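Local coordinates for protein abietadiene synthase, chloroplastic (Abies grandis, PDB 3S9V) that is a plastid terpene synthase of a conifer, a largely helical enzyme that combines an N-terminal terpene synthase domain with a metal-binding domain, at residues 262-267 with 449-454. Sequence-based numbering, arbitrary orientation.
Sequences VPCHYP and GKTVYM
An edge-to-face pair between H265 and Y453 joins the loop that links helices 245-258 and 269-282 to strand 452-453 of a two-stranded antiparallel hairpin (447-448 with 452-453). The ring planes stand at 88° with centroids 4.4 Å apart. The CE1–NE2 edge of H265 points into the Y453 face, NE2 lying over its centre, and CE1 comes within 3.4 Å of Y453 CE2. W447 of the hairpin also meets the Y453 ring, at a shallow interplanar angle.

C264 lies between the H265 ring of its own segment and Y453, K450 and T451 of the other, the last two in the hairpin turn. Its SG sits between its own backbone N and carbonyl carbon (chi1 60°), which places it over the centre of the H265 ring, 3.4 Å above the plane; the same sulfur approaches Y453 obliquely, 4.0 Å from CD2, as a sulfur-aromatic contact. T451 OG1 lies 3.5 Å from C264 SG, and C264 CB packs against K450 CB at 4.0 Å.

Beyond CB the K450 chain bends at chi2, chi3 and chi4, and NZ reaches a water at 2.8 Å that donates to C264 O. Across the segments, then, the direct contact is mainly one of ring and sulfur, while K450 NZ is held by a salt bridge to E207 and a hydrogen bond to Y204 O, and one water links it to the loop backbone.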
ATOM      1  N   VAL A 262      28.312   7.842  12.348  1.00 18.78           N
ATOM      2  CA  VAL A 262      27.465   8.140  11.200  1.00 17.66           C
ATOM      3  C   VAL A 262      26.793   6.890  10.638  1.00 18.46           C
ATOM      4  O   VAL A 262      27.243   5.767  10.887  1.00 21.82           O
ATOM      5  CB  VAL A 262      28.278   8.764  10.059  1.00 20.68           C
ATOM      6  CG1 VAL A 262      29.032   9.978  10.555  1.00 23.00           C
ATOM      7  CG2 VAL A 262      29.229   7.737   9.496  1.00 15.98           C
ATOM      8  N   PRO A 263      25.683   7.067   9.895  1.00 16.54           N
ATOM      9  CA  PRO A 263      24.939   5.955   9.271  1.00 16.12           C
ATOM     10  C   PRO A 263      25.559   5.694   7.879  1.00 19.85           C
ATOM     11  O   PRO A 263      26.567   6.316   7.529  1.00 19.14           O
ATOM     12  CB  PRO A 263      23.522   6.503   9.166  1.00 13.42           C
ATOM     13  CG  PRO A 263      23.775   7.978   8.895  1.00 16.14           C
ATOM     14  CD  PRO A 263      24.886   8.312   9.875  1.00 11.21           C
ATOM     15  N   CYS A 264      24.977   4.799   7.085  1.00 17.27           N
ATOM     16  CA  CYS A 264      25.545   4.538   5.764  1.00 22.89           C
ATOM     17  C   CYS A 264      24.940   5.423   4.673  1.00 22.52           C
ATOM     18  O   CYS A 264      25.284   5.300   3.497  1.00 22.26           O
ATOM     19  CB  CYS A 264      25.423   3.053   5.385  1.00 26.16           C
ATOM     20  SG  CYS A 264      23.762   2.392   5.313  1.00 27.94           S
ATOM     21  N   HIS A 265      24.045   6.321   5.082  1.00 18.99           N
ATOM     22  CA  HIS A 265      23.402   7.278   4.180  1.00 17.93           C
ATOM     23  C   HIS A 265      22.486   8.183   4.990  1.00 19.19           C
ATOM     24  O   HIS A 265      21.803   7.735   5.916  1.00 20.46           O
ATOM     25  CB  HIS A 265      22.627   6.562   3.071  1.00 15.91           C
ATOM     26  CG  HIS A 265      21.841   5.382   3.546  1.00 23.24           C
ATOM     27  ND1 HIS A 265      21.533   4.319   2.725  1.00 23.08           N
ATOM     28  CD2 HIS A 265      21.317   5.085   4.760  1.00 20.51           C
ATOM     29  CE1 HIS A 265      20.857   3.416   3.412  1.00 30.24           C
ATOM     30  NE2 HIS A 265      20.712   3.857   4.649  1.00 30.64           N
ATOM     31  N   TYR A 266      22.496   9.464   4.651  1.00 19.30           N
ATOM     32  CA  TYR A 266      21.703  10.452   5.364  1.00 22.00           C
ATOM     33  C   TYR A 266      21.573  11.685   4.476  1.00 21.52           C
ATOM     34  O   TYR A 266      22.424  11.929   3.622  1.00 22.34           O
ATOM     35  CB  TYR A 266      22.410  10.831   6.675  1.00 18.75           C
ATOM     36  CG  TYR A 266      21.484  11.129   7.831  1.00 21.74           C
ATOM     37  CD1 TYR A 266      20.643  10.140   8.350  1.00 17.96           C
ATOM     38  CD2 TYR A 266      21.426  12.405   8.392  1.00 22.36           C
ATOM     39  CE1 TYR A 266      19.755  10.421   9.400  1.00 19.12           C
ATOM     40  CE2 TYR A 266      20.544  12.695   9.447  1.00 24.57           C
ATOM     41  CZ  TYR A 266      19.715  11.698   9.939  1.00 22.09           C
ATOM     42  OH  TYR A 266      18.854  11.981  10.969  1.00 26.37           O
ATOM     43  N   PRO A 267      20.482  12.453   4.637  1.00 24.24           N
ATOM     44  CA  PRO A 267      19.408  12.178   5.601  1.00 18.74           C
ATOM     45  C   PRO A 267      18.418  11.143   5.049  1.00 20.68           C
ATOM     46  O   PRO A 267      18.611  10.610   3.948  1.00 17.85           O
ATOM     47  CB  PRO A 267      18.779  13.557   5.816  1.00 21.38           C
ATOM     48  CG  PRO A 267      18.956  14.219   4.473  1.00 24.19           C
ATOM     49  CD  PRO A 267      20.363  13.819   4.081  1.00 26.25           C
ATOM     50  N   GLY A 449      21.918  -1.746   2.803  1.00 27.10           N
ATOM     51  CA  GLY A 449      22.464  -0.639   2.034  1.00 27.58           C
ATOM     52  C   GLY A 449      23.938  -0.949   1.859  1.00 23.59           C
ATOM     53  O   GLY A 449      24.294  -2.084   1.571  1.00 23.65           O
ATOM     54  N   LYS A 450      24.797   0.048   2.033  1.00 21.94           N
ATOM     55  CA  LYS A 450      26.232  -0.167   1.933  1.00 12.58           C
ATOM     56  C   LYS A 450      26.527  -1.157   3.065  1.00 16.59           C
ATOM     57  O   LYS A 450      27.463  -1.954   3.001  1.00 12.94           O
ATOM     58  CB  LYS A 450      26.969   1.155   2.182  1.00 19.68           C
ATOM     59  CG  LYS A 450      28.492   1.066   2.176  1.00 21.12           C
ATOM     60  CD  LYS A 450      29.048   0.828   0.776  1.00 15.35           C
ATOM     61  CE  LYS A 450      28.753   1.994  -0.147  1.00 14.07           C
ATOM     62  NZ  LYS A 450      29.330   3.278   0.364  1.00 11.97           N
ATOM     63  N   THR A 451      25.700  -1.085   4.105  1.00 17.66           N
ATOM     64  CA  THR A 451      25.813  -1.952   5.282  1.00 20.36           C
ATOM     65  C   THR A 451      24.400  -2.320   5.723  1.00 17.66           C
ATOM     66  O   THR A 451      23.417  -1.866   5.132  1.00 17.19           O
ATOM     67  CB  THR A 451      26.460  -1.213   6.474  1.00 25.79           C
ATOM     68  OG1 THR A 451      25.561  -0.191   6.931  1.00 32.84           O
ATOM     69  CG2 THR A 451      27.789  -0.568   6.066  1.00 16.59           C
ATOM     70  N   VAL A 452      24.288  -3.151   6.752  1.00 17.32           N
ATOM     71  CA  VAL A 452      22.970  -3.503   7.262  1.00 16.19           C
ATOM     72  C   VAL A 452      22.538  -2.352   8.170  1.00 19.01           C
ATOM     73  O   VAL A 452      23.291  -1.932   9.051  1.00 19.33           O
ATOM     74  CB  VAL A 452      22.987  -4.800   8.102  1.00 17.27           C
ATOM     75  CG1 VAL A 452      21.659  -4.956   8.822  1.00 11.02           C
ATOM     76  CG2 VAL A 452      23.224  -6.004   7.202  1.00 15.01           C
ATOM     77  N   TYR A 453      21.342  -1.821   7.950  1.00 18.19           N
ATOM     78  CA  TYR A 453      20.872  -0.728   8.789  1.00 21.20           C
ATOM     79  C   TYR A 453      19.450  -0.975   9.275  1.00 22.48           C
ATOM     80  O   TYR A 453      18.755  -1.857   8.765  1.00 21.26           O
ATOM     81  CB  TYR A 453      20.996   0.615   8.047  1.00 18.17           C
ATOM     82  CG  TYR A 453      20.118   0.780   6.825  1.00 12.71           C
ATOM     83  CD1 TYR A 453      18.964   1.550   6.883  1.00 15.60           C
ATOM     84  CD2 TYR A 453      20.455   0.196   5.605  1.00 12.64           C
ATOM     85  CE1 TYR A 453      18.169   1.743   5.761  1.00 12.23           C
ATOM     86  CE2 TYR A 453      19.659   0.388   4.465  1.00 10.79           C
ATOM     87  CZ  TYR A 453      18.515   1.169   4.556  1.00 23.76           C
ATOM     88  OH  TYR A 453      17.709   1.405   3.455  1.00 21.29           O
ATOM     89  N   MET A 454      19.029  -0.211  10.278  1.00 22.84           N
ATOM     90  CA  MET A 454      17.706  -0.384  10.857  1.00 21.48           C
ATOM     91  C   MET A 454      16.925   0.919  10.885  1.00 21.70           C
ATOM     92  O   MET A 454      17.491   1.985  11.120  1.00 20.28           O
ATOM     93  CB  MET A 454      17.847  -0.924  12.278  1.00 25.52           C
ATOM     94  CG  MET A 454      18.896  -2.024  12.408  1.00 33.06           C
ATOM     95  SD  MET A 454      19.146  -2.580  14.098  1.00 37.29           S
ATOM     96  CE  MET A 454      19.223  -1.029  14.970  1.00 37.62           C
TER
HETATM   97  O   HOH W   1      28.042   4.583   2.520  1.00 25.41           O